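Local coordinates for protein type III secretion T3S chaperone (Chlamydia trachomatis, PDB 3K29) that is of unproven function but, as a YscO homolog, probably serves as a coiled-coil chaperone of the type III secretion apparatus, at residues E35-K38 and L39-E43; K93-K96 and Q97-N100; K26-R29 and R30-E33; R17-R20 and A21-V24. One frame throughout, in Å; residues are numbered along the deposited sequence.

The chain is essentially two long helices, 8-66 and 70-160, packed against each other as an antiparallel hairpin. Contacts 4, 3 and 1 follow one another along helix 8-66, and contact 2 comes later, on helix 70-160. Neighbouring centres on the first helix, contacts 4 and 3 and contacts 3 and 1, are each about 14 Å apart. Contact 2 lies beside contact 1, their centres about 9 Å apart, and a probable hydrogen bond from Gln97 NE2 to Glu35 OE1 (2.9 Å) joins them. Contact 1 is tied to contact 3 by a salt bridge along the helix. The four thus sample one extended rod, consistent with a coiled-coil component of a secretion system.

Contact 1: residues E35-K38 and L39-E43; sequences EQEK and LRERE
Arg40 leaves the helix with CG anti to its carbonyl carbon (chi1 -76°) and then bends at chi3 (-59°), which folds its guanidinium back over the turn that begins at Gln36. One face of the group lies over Gln36 O and Glu37 CA, both near its rim, and Arg40 NH2 comes 3.7 Å from Glu37 CG. This is contact with the aliphatic part of Glu37: the carboxylate stands nearly perpendicular to the guanidinium, and Glu37 OE2 is 5.1 Å from Arg40 NH2. The charge is answered instead about two turns earlier, where Glu33 forms a salt bridge with NH2 and probably helps hold the guanidinium in its folded position. Glu37 OE1 comes within 4.0 Å of Glu41 OE1, a meeting of like charges that probably costs a little energy.

A second ion pair lies within 35-38. Lys38 bends at chi3 and carries NZ to 2.8 Å from Glu35 OE1, approaching on the syn lone pair. The same oxygen also accepts a bond from Gln97 of helix 70-160, so this carboxylate joins an intrahelical pair to an interhelical one.

Beneath these side chains the backbone bonds are regular, with Leu39 N 2.8 Å from Glu35 O and Arg42 N 3.0 Å from Lys38 O. Arg42 CG packs 3.2 Å from that Lys38 carbonyl oxygen, while the Leu39 side chain touches Lys98 across the hairpin. Charged side chains linked along the helix beside a leucine that meets a partner suit the surface of a coiled-coil helix; here the partner is helix 70-160 of the same antiparallel hairpin.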
ATOM      1  N   GLU A  35       7.334  10.840  -4.511  1.00 22.54           N
ATOM      2  CA  GLU A  35       6.748  11.486  -5.681  1.00 22.15           C
ATOM      3  C   GLU A  35       5.927  12.711  -5.278  1.00 22.57           C
ATOM      4  O   GLU A  35       6.020  13.732  -5.951  1.00 22.63           O
ATOM      5  CB  GLU A  35       5.915  10.509  -6.532  1.00 21.83           C
ATOM      6  CG  GLU A  35       6.701   9.313  -7.093  1.00 21.25           C
ATOM      7  CD  GLU A  35       8.029   9.677  -7.771  1.00 20.66           C
ATOM      8  OE1 GLU A  35       8.105  10.606  -8.607  1.00 23.31           O
ATOM      9  OE2 GLU A  35       9.017   8.965  -7.523  1.00 21.47           O
ATOM     10  N   GLN A  36       5.140  12.616  -4.205  1.00 22.00           N
ATOM     11  CA  GLN A  36       4.378  13.763  -3.704  1.00 23.58           C
ATOM     12  C   GLN A  36       5.289  14.965  -3.380  1.00 23.32           C
ATOM     13  O   GLN A  36       4.992  16.122  -3.717  1.00 22.15           O
ATOM     14  CB  GLN A  36       3.536  13.379  -2.480  1.00 24.17           C
ATOM     15  CG  GLN A  36       2.376  12.440  -2.795  1.00 27.34           C
ATOM     16  CD  GLN A  36       1.126  13.150  -3.280  1.00 31.84           C
ATOM     17  OE1 GLN A  36       1.174  14.253  -3.857  1.00 32.17           O
ATOM     18  NE2 GLN A  36      -0.020  12.511  -3.048  1.00 33.57           N
ATOM     19  N   GLU A  37       6.417  14.666  -2.753  1.00 23.36           N
ATOM     20  CA  GLU A  37       7.433  15.655  -2.456  1.00 23.63           C
ATOM     21  C   GLU A  37       8.038  16.262  -3.748  1.00 23.32           C
ATOM     22  O   GLU A  37       8.274  17.475  -3.806  1.00 23.50           O
ATOM     23  CB  GLU A  37       8.514  15.008  -1.581  1.00 24.15           C
ATOM     24  CG  GLU A  37       9.234  15.962  -0.645  1.00 27.67           C
ATOM     25  CD  GLU A  37      10.166  16.916  -1.385  1.00 33.50           C
ATOM     26  OE1 GLU A  37      10.665  16.515  -2.465  1.00 35.44           O
ATOM     27  OE2 GLU A  37      10.398  18.061  -0.895  1.00 34.53           O
ATOM     28  N   LYS A  38       8.289  15.437  -4.767  1.00 22.31           N
ATOM     29  CA  LYS A  38       8.797  15.946  -6.063  1.00 21.52           C
ATOM     30  C   LYS A  38       7.746  16.775  -6.739  1.00 20.85           C
ATOM     31  O   LYS A  38       8.090  17.767  -7.347  1.00 20.96           O
ATOM     32  CB  LYS A  38       9.269  14.840  -7.014  1.00 21.24           C
ATOM     33  CG  LYS A  38      10.495  14.043  -6.530  1.00 21.80           C
ATOM     34  CD  LYS A  38      10.625  12.663  -7.233  1.00 20.58           C
ATOM     35  CE  LYS A  38      10.886  12.788  -8.751  1.00 18.96           C
ATOM     36  NZ  LYS A  38      10.659  11.491  -9.467  1.00 17.18           N
ATOM     37  N   LEU A  39       6.470  16.396  -6.614  1.00 20.18           N
ATOM     38  CA  LEU A  39       5.378  17.233  -7.132  1.00 20.75           C
ATOM     39  C   LEU A  39       5.362  18.626  -6.491  1.00 20.03           C
ATOM     40  O   LEU A  39       5.170  19.630  -7.194  1.00 19.09           O
ATOM     41  CB  LEU A  39       3.996  16.570  -6.988  1.00 20.20           C
ATOM     42  CG  LEU A  39       2.787  17.341  -7.561  1.00 22.83           C
ATOM     43  CD1 LEU A  39       2.953  17.634  -9.037  1.00 22.21           C
ATOM     44  CD2 LEU A  39       1.435  16.617  -7.334  1.00 23.75           C
ATOM     45  N   ARG A  40       5.545  18.678  -5.171  1.00 19.00           N
ATOM     46  CA  ARG A  40       5.612  19.952  -4.466  1.00 19.57           C
ATOM     47  C   ARG A  40       6.786  20.818  -4.933  1.00 19.05           C
ATOM     48  O   ARG A  40       6.619  22.023  -5.110  1.00 19.16           O
ATOM     49  CB  ARG A  40       5.597  19.750  -2.943  1.00 20.14           C
ATOM     50  CG  ARG A  40       4.200  19.417  -2.389  1.00 21.87           C
ATOM     51  CD  ARG A  40       4.137  19.445  -0.826  1.00 24.09           C
ATOM     52  NE  ARG A  40       5.067  18.499  -0.188  1.00 27.16           N
ATOM     53  CZ  ARG A  40       4.830  17.200   0.052  1.00 26.64           C
ATOM     54  NH1 ARG A  40       3.680  16.631  -0.288  1.00 25.94           N
ATOM     55  NH2 ARG A  40       5.762  16.464   0.634  1.00 25.02           N
ATOM     56  N   GLU A  41       7.954  20.216  -5.155  1.00 18.74           N
ATOM     57  CA  GLU A  41       9.090  20.943  -5.718  1.00 19.54           C
ATOM     58  C   GLU A  41       8.809  21.513  -7.113  1.00 19.84           C
ATOM     59  O   GLU A  41       9.116  22.682  -7.370  1.00 17.98           O
ATOM     60  CB  GLU A  41      10.320  20.065  -5.784  1.00 20.62           C
ATOM     61  CG  GLU A  41      11.167  20.141  -4.553  1.00 24.36           C
ATOM     62  CD  GLU A  41      12.627  19.817  -4.821  1.00 31.68           C
ATOM     63  OE1 GLU A  41      12.973  18.616  -5.001  1.00 33.50           O
ATOM     64  OE2 GLU A  41      13.439  20.774  -4.820  1.00 34.59           O
ATOM     65  N   ARG A  42       8.214  20.693  -7.996  1.00 19.46           N
ATOM     66  CA  ARG A  42       7.798  21.173  -9.324  1.00 19.60           C
ATOM     67  C   ARG A  42       6.824  22.315  -9.230  1.00 18.61           C
ATOM     68  O   ARG A  42       6.940  23.286  -9.940  1.00 18.83           O
ATOM     69  CB  ARG A  42       7.205  20.050 -10.177  1.00 20.10           C
ATOM     70  CG  ARG A  42       8.145  18.848 -10.345  1.00 20.01           C
ATOM     71  CD  ARG A  42       9.216  19.020 -11.409  1.00 22.70           C
ATOM     72  NE  ARG A  42       9.992  20.246 -11.305  1.00 26.72           N
ATOM     73  CZ  ARG A  42      11.047  20.434 -10.504  1.00 28.21           C
ATOM     74  NH1 ARG A  42      11.452  19.454  -9.695  1.00 27.50           N
ATOM     75  NH2 ARG A  42      11.680  21.627 -10.503  1.00 28.41           N
ATOM     76  N   GLU A  43       5.844  22.188  -8.362  1.00 19.18           N
ATOM     77  CA  GLU A  43       4.814  23.213  -8.200  1.00 19.42           C
ATOM     78  C   GLU A  43       5.408  24.495  -7.622  1.00 18.71           C
ATOM     79  O   GLU A  43       4.973  25.601  -7.944  1.00 19.49           O
ATOM     80  CB  GLU A  43       3.679  22.661  -7.338  1.00 19.02           C
ATOM     81  CG  GLU A  43       2.736  21.822  -8.179  1.00 20.65           C
ATOM     82  CD  GLU A  43       1.750  20.997  -7.369  1.00 22.40           C
ATOM     83  OE1 GLU A  43       1.957  20.841  -6.162  1.00 23.95           O
ATOM     84  OE2 GLU A  43       0.767  20.493  -7.947  1.00 25.15           O
TER

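Contact 2: residues K93-K96 and Q97-N100; sequences KVNK and QKEN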
ATOM      1  N   LYS A  93       6.309  20.380 -16.791  1.00 20.63           N
ATOM      2  CA  LYS A  93       7.051  19.694 -15.747  1.00 21.58           C
ATOM      3  C   LYS A  93       6.177  19.238 -14.572  1.00 22.12           C
ATOM      4  O   LYS A  93       6.394  18.120 -14.048  1.00 21.64           O
ATOM      5  CB  LYS A  93       8.180  20.553 -15.204  1.00 22.90           C
ATOM      6  CG  LYS A  93       9.421  20.551 -16.051  1.00 22.71           C
ATOM      7  CD  LYS A  93      10.483  21.433 -15.339  1.00 27.99           C
ATOM      8  CE  LYS A  93      11.198  22.316 -16.326  1.00 32.19           C
ATOM      9  NZ  LYS A  93      11.919  23.482 -15.697  1.00 36.46           N
ATOM     10  N   VAL A  94       5.232  20.106 -14.152  1.00 22.06           N
ATOM     11  CA  VAL A  94       4.277  19.787 -13.112  1.00 21.71           C
ATOM     12  C   VAL A  94       3.388  18.609 -13.564  1.00 23.10           C
ATOM     13  O   VAL A  94       3.153  17.686 -12.791  1.00 23.29           O
ATOM     14  CB  VAL A  94       3.428  21.017 -12.706  1.00 20.78           C
ATOM     15  CG1 VAL A  94       2.155  20.609 -11.897  1.00 21.91           C
ATOM     16  CG2 VAL A  94       4.275  21.995 -11.923  1.00 18.47           C
ATOM     17  N   ASN A  95       2.885  18.659 -14.791  1.00 22.95           N
ATOM     18  CA  ASN A  95       2.033  17.602 -15.301  1.00 24.07           C
ATOM     19  C   ASN A  95       2.705  16.225 -15.475  1.00 23.62           C
ATOM     20  O   ASN A  95       2.073  15.198 -15.218  1.00 23.58           O
ATOM     21  CB  ASN A  95       1.362  18.032 -16.580  1.00 24.91           C
ATOM     22  CG  ASN A  95       0.359  19.142 -16.356  1.00 29.23           C
ATOM     23  OD1 ASN A  95      -0.152  19.335 -15.245  1.00 30.87           O
ATOM     24  ND2 ASN A  95       0.062  19.880 -17.427  1.00 27.98           N
ATOM     25  N   LYS A  96       3.962  16.208 -15.902  1.00 22.66           N
ATOM     26  CA  LYS A  96       4.776  14.977 -15.863  1.00 24.03           C
ATOM     27  C   LYS A  96       4.844  14.403 -14.446  1.00 23.99           C
ATOM     28  O   LYS A  96       4.622  13.199 -14.227  1.00 23.25           O
ATOM     29  CB  LYS A  96       6.209  15.282 -16.293  1.00 24.27           C
ATOM     30  CG  LYS A  96       6.542  14.938 -17.728  1.00 28.83           C
ATOM     31  CD  LYS A  96       5.532  15.487 -18.676  1.00 31.84           C
ATOM     32  CE  LYS A  96       5.756  14.904 -20.074  1.00 34.24           C
ATOM     33  NZ  LYS A  96       5.706  16.046 -21.042  1.00 37.88           N
ATOM     34  N   GLN A  97       5.173  15.258 -13.480  1.00 23.05           N
ATOM     35  CA  GLN A  97       5.335  14.762 -12.126  1.00 23.83           C
ATOM     36  C   GLN A  97       4.023  14.207 -11.564  1.00 23.49           C
ATOM     37  O   GLN A  97       4.019  13.209 -10.828  1.00 22.72           O
ATOM     38  CB  GLN A  97       5.958  15.834 -11.200  1.00 24.30           C
ATOM     39  CG  GLN A  97       6.368  15.354  -9.800  1.00 22.97           C
ATOM     40  CD  GLN A  97       7.076  14.016  -9.791  1.00 23.19           C
ATOM     41  OE1 GLN A  97       7.868  13.683 -10.688  1.00 19.35           O
ATOM     42  NE2 GLN A  97       6.818  13.232  -8.731  1.00 26.02           N
ATOM     43  N   LYS A  98       2.917  14.833 -11.934  1.00 23.16           N
ATOM     44  CA  LYS A  98       1.593  14.314 -11.618  1.00 23.94           C
ATOM     45  C   LYS A  98       1.428  12.894 -12.059  1.00 23.81           C
ATOM     46  O   LYS A  98       0.816  12.108 -11.337  1.00 23.57           O
ATOM     47  CB  LYS A  98       0.461  15.202 -12.164  1.00 23.79           C
ATOM     48  CG  LYS A  98       0.375  16.480 -11.312  1.00 25.09           C
ATOM     49  CD  LYS A  98      -0.840  17.339 -11.521  1.00 26.97           C
ATOM     50  CE  LYS A  98      -0.712  18.449 -10.491  1.00 32.44           C
ATOM     51  NZ  LYS A  98      -1.974  19.198 -10.216  1.00 35.13           N
ATOM     52  N   GLU A  99       1.978  12.569 -13.225  1.00 23.15           N
ATOM     53  CA  GLU A  99       1.879  11.223 -13.763  1.00 23.58           C
ATOM     54  C   GLU A  99       2.645  10.197 -12.898  1.00 22.94           C
ATOM     55  O   GLU A  99       2.205   9.062 -12.722  1.00 21.39           O
ATOM     56  CB  GLU A  99       2.406  11.159 -15.197  1.00 23.60           C
ATOM     57  CG  GLU A  99       1.639  11.923 -16.253  1.00 26.53           C
ATOM     58  CD  GLU A  99       2.260  11.700 -17.627  1.00 29.21           C
ATOM     59  OE1 GLU A  99       2.008  10.657 -18.242  1.00 32.32           O
ATOM     60  OE2 GLU A  99       3.034  12.547 -18.094  1.00 31.94           O
ATOM     61  N   ASN A 100       3.802  10.610 -12.389  1.00 23.67           N
ATOM     62  CA  ASN A 100       4.554   9.830 -11.409  1.00 23.29           C
ATOM     63  C   ASN A 100       3.782   9.633 -10.126  1.00 23.77           C
ATOM     64  O   ASN A 100       3.802   8.525  -9.557  1.00 23.58           O
ATOM     65  CB  ASN A 100       5.924  10.453 -11.112  1.00 22.60           C
ATOM     66  CG  ASN A 100       6.848  10.401 -12.293  1.00 23.73           C
ATOM     67  OD1 ASN A 100       6.750   9.519 -13.139  1.00 23.55           O
ATOM     68  ND2 ASN A 100       7.754  11.352 -12.369  1.00 25.62           N
TER
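Val94 and Lys98, one helical turn apart, lie side by side and point the same way. Lys98 has CG anti to its carbonyl carbon (chi1 -73°), which sets CG 3.4 Å from Val94 O; beyond CG the chain is extended and runs past the valine, bringing CE 3.9 Å from Val94 CG1. This is the close-packed side: Val94 is buried and touches Arg46 of helix 8-66. Gln97, also buried, turns its amide toward Asn100, whose ND2 donates to Gln97 OE1 at 2.9 Å with an N-H...O angle of 165°. The bond is straight at the donor, yet it meets the glutamine oxygen from above its carbonyl plane. With NE2 bonded to Glu35, the amide is engaged at both ends in the antiparallel helical hairpin, where helix 70-160 packs on helix 8-66.

The exposed side is looser. Lys96 and Glu99 also run alongside each other, but only carbon meets oxygen closely, Lys96 CD being 3.9 Å from Glu99 OE2. Lys96 NZ stays 5.3 Å from Glu99 OE2; its chain bends at chi2 and chi4, and NZ pairs with Glu92 instead. Both backbone bonds of Glu99 N, to Asn95 O and to Lys96 O, are weak.

Contact 3: residues K26-R29 and R30-E33; sequences KEKR and RLLE
An i to i+3 salt bridge on the predicted coiled-coil part of helix 8-66 joins Glu27 to Arg30. Their side chains lie alongside each other and point the same way, and the arginine grips side-on, one nitrogen to each carboxylate oxygen. Arg30 NE reaches Glu27 OE1 at 3.0 Å (N-H...O 169°), and Arg30 NH2 reaches Glu27 OE2 at 3.0 Å in a bond about as straight. Both oxygens lie close to the guanidinium plane and are met on their syn sides, but clearly out of the carboxylate plane, in keeping with the 34° between the two flat groups. Glu27 has CG anti to its backbone N (chi1 177°) and bends at chi2, which turns its acid end along the helix toward the arginine; Arg30 bends at chi3 to present its NE edge. Two nearly straight bonds probably restrain the rotation of both groups.

Leu31 packs next to the salt bridge, with CD2 3.8 Å from Glu27 OE2, while its CG rests 3.4 Å from Glu27 O. The backbone N of Leu31 donates to that same carbonyl oxygen at 2.8 Å. Leu31 CD1 also lies 4.1 Å from Lys28 NZ, the two side chains running side by side.

Further round the helix, Leu32 CB sits 3.5 Å from Lys28 O, and its side chain touches Leu108 of helix 70-160, as does that of Arg29. The arrangement is consistent with the predicted coiled coil, in which surface ion pairs flank apolar contacts between the helices.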
ATOM      1  N   LYS A  26       4.003  -0.427   3.216  1.00 22.62           N
ATOM      2  CA  LYS A  26       4.773   0.637   3.834  1.00 22.55           C
ATOM      3  C   LYS A  26       5.801   1.192   2.870  1.00 22.08           C
ATOM      4  O   LYS A  26       6.048   2.384   2.861  1.00 21.24           O
ATOM      5  CB  LYS A  26       5.457   0.128   5.106  1.00 22.38           C
ATOM      6  CG  LYS A  26       6.688   0.918   5.504  1.00 24.98           C
ATOM      7  CD  LYS A  26       7.089   0.698   6.951  1.00 26.19           C
ATOM      8  CE  LYS A  26       8.221   1.654   7.318  1.00 27.33           C
ATOM      9  NZ  LYS A  26       8.688   1.469   8.714  1.00 28.89           N
ATOM     10  N   GLU A  27       6.419   0.331   2.074  1.00 21.81           N
ATOM     11  CA  GLU A  27       7.408   0.807   1.132  1.00 22.61           C
ATOM     12  C   GLU A  27       6.692   1.619   0.024  1.00 23.20           C
ATOM     13  O   GLU A  27       7.125   2.712  -0.354  1.00 22.68           O
ATOM     14  CB  GLU A  27       8.255  -0.353   0.581  1.00 22.14           C
ATOM     15  CG  GLU A  27       9.290   0.044  -0.496  1.00 24.63           C
ATOM     16  CD  GLU A  27      10.294   1.155  -0.074  1.00 28.53           C
ATOM     17  OE1 GLU A  27      10.259   1.656   1.084  1.00 30.43           O
ATOM     18  OE2 GLU A  27      11.142   1.539  -0.922  1.00 29.28           O
ATOM     19  N   LYS A  28       5.549   1.119  -0.433  1.00 24.24           N
ATOM     20  CA  LYS A  28       4.760   1.887  -1.403  1.00 23.62           C
ATOM     21  C   LYS A  28       4.262   3.227  -0.862  1.00 23.87           C
ATOM     22  O   LYS A  28       4.240   4.194  -1.630  1.00 23.70           O
ATOM     23  CB  LYS A  28       3.629   1.068  -2.042  1.00 22.95           C
ATOM     24  CG  LYS A  28       4.097  -0.259  -2.681  1.00 23.13           C
ATOM     25  CD  LYS A  28       5.189  -0.096  -3.674  1.00 21.01           C
ATOM     26  CE  LYS A  28       5.501  -1.416  -4.309  1.00 20.67           C
ATOM     27  NZ  LYS A  28       6.768  -1.304  -5.076  1.00 20.53           N
ATOM     28  N   ARG A  29       3.873   3.308   0.411  1.00 23.64           N
ATOM     29  CA  ARG A  29       3.564   4.613   1.017  1.00 25.18           C
ATOM     30  C   ARG A  29       4.734   5.585   0.825  1.00 24.93           C
ATOM     31  O   ARG A  29       4.554   6.728   0.377  1.00 25.24           O
ATOM     32  CB  ARG A  29       3.327   4.492   2.524  1.00 25.72           C
ATOM     33  CG  ARG A  29       1.893   4.663   3.001  1.00 28.78           C
ATOM     34  CD  ARG A  29       1.156   3.350   2.802  1.00 31.35           C
ATOM     35  NE  ARG A  29       0.237   3.000   3.899  1.00 33.38           N
ATOM     36  CZ  ARG A  29      -1.033   3.387   3.974  1.00 33.96           C
ATOM     37  NH1 ARG A  29      -1.578   4.198   3.060  1.00 34.47           N
ATOM     38  NH2 ARG A  29      -1.757   2.983   4.995  1.00 36.78           N
ATOM     39  N   ARG A  30       5.926   5.113   1.173  1.00 24.29           N
ATOM     40  CA  ARG A  30       7.134   5.912   1.103  1.00 24.81           C
ATOM     41  C   ARG A  30       7.462   6.324  -0.322  1.00 24.36           C
ATOM     42  O   ARG A  30       7.894   7.451  -0.561  1.00 24.68           O
ATOM     43  CB  ARG A  30       8.316   5.139   1.671  1.00 24.74           C
ATOM     44  CG  ARG A  30       9.408   6.040   2.143  1.00 26.12           C
ATOM     45  CD  ARG A  30      10.705   5.270   2.433  1.00 30.64           C
ATOM     46  NE  ARG A  30      11.166   4.563   1.234  1.00 32.91           N
ATOM     47  CZ  ARG A  30      11.801   5.114   0.196  1.00 32.62           C
ATOM     48  NH1 ARG A  30      12.099   6.417   0.163  1.00 32.47           N
ATOM     49  NH2 ARG A  30      12.157   4.336  -0.819  1.00 31.82           N
ATOM     50  N   LEU A  31       7.288   5.405  -1.264  1.00 23.67           N
ATOM     51  CA  LEU A  31       7.574   5.721  -2.662  1.00 23.61           C
ATOM     52  C   LEU A  31       6.614   6.782  -3.173  1.00 23.77           C
ATOM     53  O   LEU A  31       7.033   7.668  -3.909  1.00 24.16           O
ATOM     54  CB  LEU A  31       7.586   4.474  -3.543  1.00 23.39           C
ATOM     55  CG  LEU A  31       8.743   3.496  -3.293  1.00 21.88           C
ATOM     56  CD1 LEU A  31       8.643   2.254  -4.173  1.00 18.64           C
ATOM     57  CD2 LEU A  31      10.103   4.190  -3.494  1.00 23.30           C
ATOM     58  N   LEU A  32       5.348   6.707  -2.757  1.00 24.01           N
ATOM     59  CA  LEU A  32       4.335   7.693  -3.145  1.00 23.99           C
ATOM     60  C   LEU A  32       4.696   9.030  -2.499  1.00 24.69           C
ATOM     61  O   LEU A  32       4.561  10.076  -3.144  1.00 23.75           O
ATOM     62  CB  LEU A  32       2.917   7.248  -2.732  1.00 23.37           C
ATOM     63  CG  LEU A  32       1.738   8.250  -2.771  1.00 23.85           C
ATOM     64  CD1 LEU A  32       1.504   8.783  -4.188  1.00 20.53           C
ATOM     65  CD2 LEU A  32       0.427   7.651  -2.250  1.00 20.57           C
ATOM     66  N   GLU A  33       5.159   8.990  -1.239  1.00 24.62           N
ATOM     67  CA  GLU A  33       5.561  10.210  -0.554  1.00 26.06           C
ATOM     68  C   GLU A  33       6.724  10.932  -1.269  1.00 25.72           C
ATOM     69  O   GLU A  33       6.645  12.149  -1.450  1.00 25.44           O
ATOM     70  CB  GLU A  33       5.792  10.006   0.966  1.00 26.94           C
ATOM     71  CG  GLU A  33       6.022  11.319   1.791  1.00 29.33           C
ATOM     72  CD  GLU A  33       5.088  12.500   1.436  1.00 33.44           C
ATOM     73  OE1 GLU A  33       5.607  13.598   1.083  1.00 33.48           O
ATOM     74  OE2 GLU A  33       3.844  12.344   1.514  1.00 35.12           O
TER

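Contact 4: residues R17-R20 and A21-V24; sequences RVDR and AEKV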
ATOM      1  N   ARG A  17       4.118 -14.299   4.468  1.00 23.46           N
ATOM      2  CA  ARG A  17       3.647 -13.590   3.291  1.00 23.84           C
ATOM      3  C   ARG A  17       2.874 -12.345   3.648  1.00 24.28           C
ATOM      4  O   ARG A  17       2.949 -11.349   2.905  1.00 24.68           O
ATOM      5  CB  ARG A  17       2.792 -14.494   2.404  1.00 23.31           C
ATOM      6  CG  ARG A  17       3.556 -15.620   1.788  1.00 23.85           C
ATOM      7  CD  ARG A  17       2.796 -16.181   0.597  1.00 25.75           C
ATOM      8  NE  ARG A  17       2.966 -15.332  -0.578  1.00 28.96           N
ATOM      9  CZ  ARG A  17       2.080 -15.254  -1.570  1.00 30.34           C
ATOM     10  NH1 ARG A  17       0.962 -15.963  -1.524  1.00 28.99           N
ATOM     11  NH2 ARG A  17       2.306 -14.474  -2.612  1.00 28.48           N
ATOM     12  N   VAL A  18       2.101 -12.424   4.736  1.00 23.68           N
ATOM     13  CA  VAL A  18       1.493 -11.254   5.375  1.00 23.86           C
ATOM     14  C   VAL A  18       2.554 -10.244   5.886  1.00 24.67           C
ATOM     15  O   VAL A  18       2.471  -9.048   5.564  1.00 24.37           O
ATOM     16  CB  VAL A  18       0.470 -11.654   6.456  1.00 23.98           C
ATOM     17  CG1 VAL A  18       0.012 -10.437   7.276  1.00 23.72           C
ATOM     18  CG2 VAL A  18      -0.714 -12.359   5.797  1.00 23.22           C
ATOM     19  N   ASP A  19       3.556 -10.720   6.630  1.00 25.31           N
ATOM     20  CA  ASP A  19       4.677  -9.850   7.039  1.00 26.85           C
ATOM     21  C   ASP A  19       5.243  -9.113   5.839  1.00 26.30           C
ATOM     22  O   ASP A  19       5.360  -7.885   5.879  1.00 26.93           O
ATOM     23  CB  ASP A  19       5.800 -10.622   7.747  1.00 26.83           C
ATOM     24  CG  ASP A  19       5.394 -11.102   9.122  1.00 29.75           C
ATOM     25  OD1 ASP A  19       4.206 -10.912   9.461  1.00 33.22           O
ATOM     26  OD2 ASP A  19       6.238 -11.684   9.859  1.00 33.44           O
ATOM     27  N   ARG A  20       5.578  -9.857   4.786  1.00 25.97           N
ATOM     28  CA  ARG A  20       6.186  -9.280   3.577  1.00 27.21           C
ATOM     29  C   ARG A  20       5.302  -8.235   2.903  1.00 26.79           C
ATOM     30  O   ARG A  20       5.807  -7.208   2.462  1.00 27.11           O
ATOM     31  CB  ARG A  20       6.648 -10.353   2.567  1.00 27.47           C
ATOM     32  CG  ARG A  20       7.736 -11.269   3.145  1.00 30.50           C
ATOM     33  CD  ARG A  20       8.598 -11.958   2.108  1.00 33.14           C
ATOM     34  NE  ARG A  20       7.836 -12.899   1.315  1.00 36.48           N
ATOM     35  CZ  ARG A  20       7.722 -14.201   1.569  1.00 35.65           C
ATOM     36  NH1 ARG A  20       8.338 -14.754   2.607  1.00 35.51           N
ATOM     37  NH2 ARG A  20       6.999 -14.948   0.758  1.00 36.37           N
ATOM     38  N   ALA A  21       3.996  -8.504   2.847  1.00 25.85           N
ATOM     39  CA  ALA A  21       3.038  -7.615   2.194  1.00 25.14           C
ATOM     40  C   ALA A  21       2.804  -6.329   2.987  1.00 24.78           C
ATOM     41  O   ALA A  21       2.559  -5.277   2.403  1.00 23.86           O
ATOM     42  CB  ALA A  21       1.694  -8.344   1.966  1.00 25.15           C
ATOM     43  N   GLU A  22       2.847  -6.425   4.316  1.00 23.37           N
ATOM     44  CA  GLU A  22       2.792  -5.251   5.180  1.00 23.07           C
ATOM     45  C   GLU A  22       3.984  -4.330   4.922  1.00 22.23           C
ATOM     46  O   GLU A  22       3.839  -3.110   4.822  1.00 22.54           O
ATOM     47  CB  GLU A  22       2.779  -5.686   6.660  1.00 23.42           C
ATOM     48  CG  GLU A  22       1.409  -6.105   7.163  1.00 23.97           C
ATOM     49  CD  GLU A  22       1.443  -6.716   8.554  1.00 27.17           C
ATOM     50  OE1 GLU A  22       2.544  -7.061   9.036  1.00 28.17           O
ATOM     51  OE2 GLU A  22       0.358  -6.877   9.157  1.00 27.13           O
ATOM     52  N   LYS A  23       5.162  -4.929   4.858  1.00 21.77           N
ATOM     53  CA  LYS A  23       6.373  -4.222   4.556  1.00 22.75           C
ATOM     54  C   LYS A  23       6.280  -3.613   3.152  1.00 22.67           C
ATOM     55  O   LYS A  23       6.723  -2.480   2.935  1.00 22.65           O
ATOM     56  CB  LYS A  23       7.570  -5.171   4.668  1.00 22.67           C
ATOM     57  CG  LYS A  23       8.882  -4.598   4.158  1.00 25.74           C
ATOM     58  CD  LYS A  23      10.068  -5.517   4.473  1.00 29.30           C
ATOM     59  CE  LYS A  23      11.365  -4.718   4.747  1.00 31.64           C
ATOM     60  NZ  LYS A  23      12.499  -5.608   5.253  1.00 32.85           N
ATOM     61  N   VAL A  24       5.702  -4.345   2.202  1.00 22.59           N
ATOM     62  CA  VAL A  24       5.552  -3.792   0.850  1.00 22.67           C
ATOM     63  C   VAL A  24       4.606  -2.561   0.819  1.00 22.92           C
ATOM     64  O   VAL A  24       4.964  -1.566   0.189  1.00 24.33           O
ATOM     65  CB  VAL A  24       5.228  -4.868  -0.212  1.00 23.07           C
ATOM     66  CG1 VAL A  24       4.716  -4.223  -1.528  1.00 21.72           C
ATOM     67  CG2 VAL A  24       6.492  -5.793  -0.459  1.00 22.39           C
TER
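Glu22 N donates to Val18 O at 2.9 Å in a nearly straight bond (N-H...O 163°), one of four i to i+4 backbone bonds that join 17-20 to 21-24. That of Lys23 N to Asp19 O is equally straight, whereas those of Ala21 N to Arg17 O and Val24 N to Arg20 O are both more bent, near 145°. No salt bridge links the two segments; the carboxylate of Glu22 is instead held by Arg119 of helix 70-160. Asp19 OD1 and Glu22 OE1 are 4.2 Å apart, which brings like charges near each other, and the pull of Arg119 probably eases that repulsion.

Packing extends outward from these polar groups. With CG anti to the carbonyl carbon (chi1 -81°) and an extended chain beyond, Glu22 lays CG 3.5 Å from Val18 O and brings OE2 4.0 Å from Val18 CG1, the side chains meeting at a slant. Ala21 CB sits 3.4 Å from Arg17 O, and Val24 CG2 rests 3.3 Å from Arg20 O on the same helix.

Across the hairpin, Ala21 and Glu22 both touch Leu115, and Val18 packs on Arg118 and Arg119, so this turn of helix 8-66 lies directly against helix 70-160.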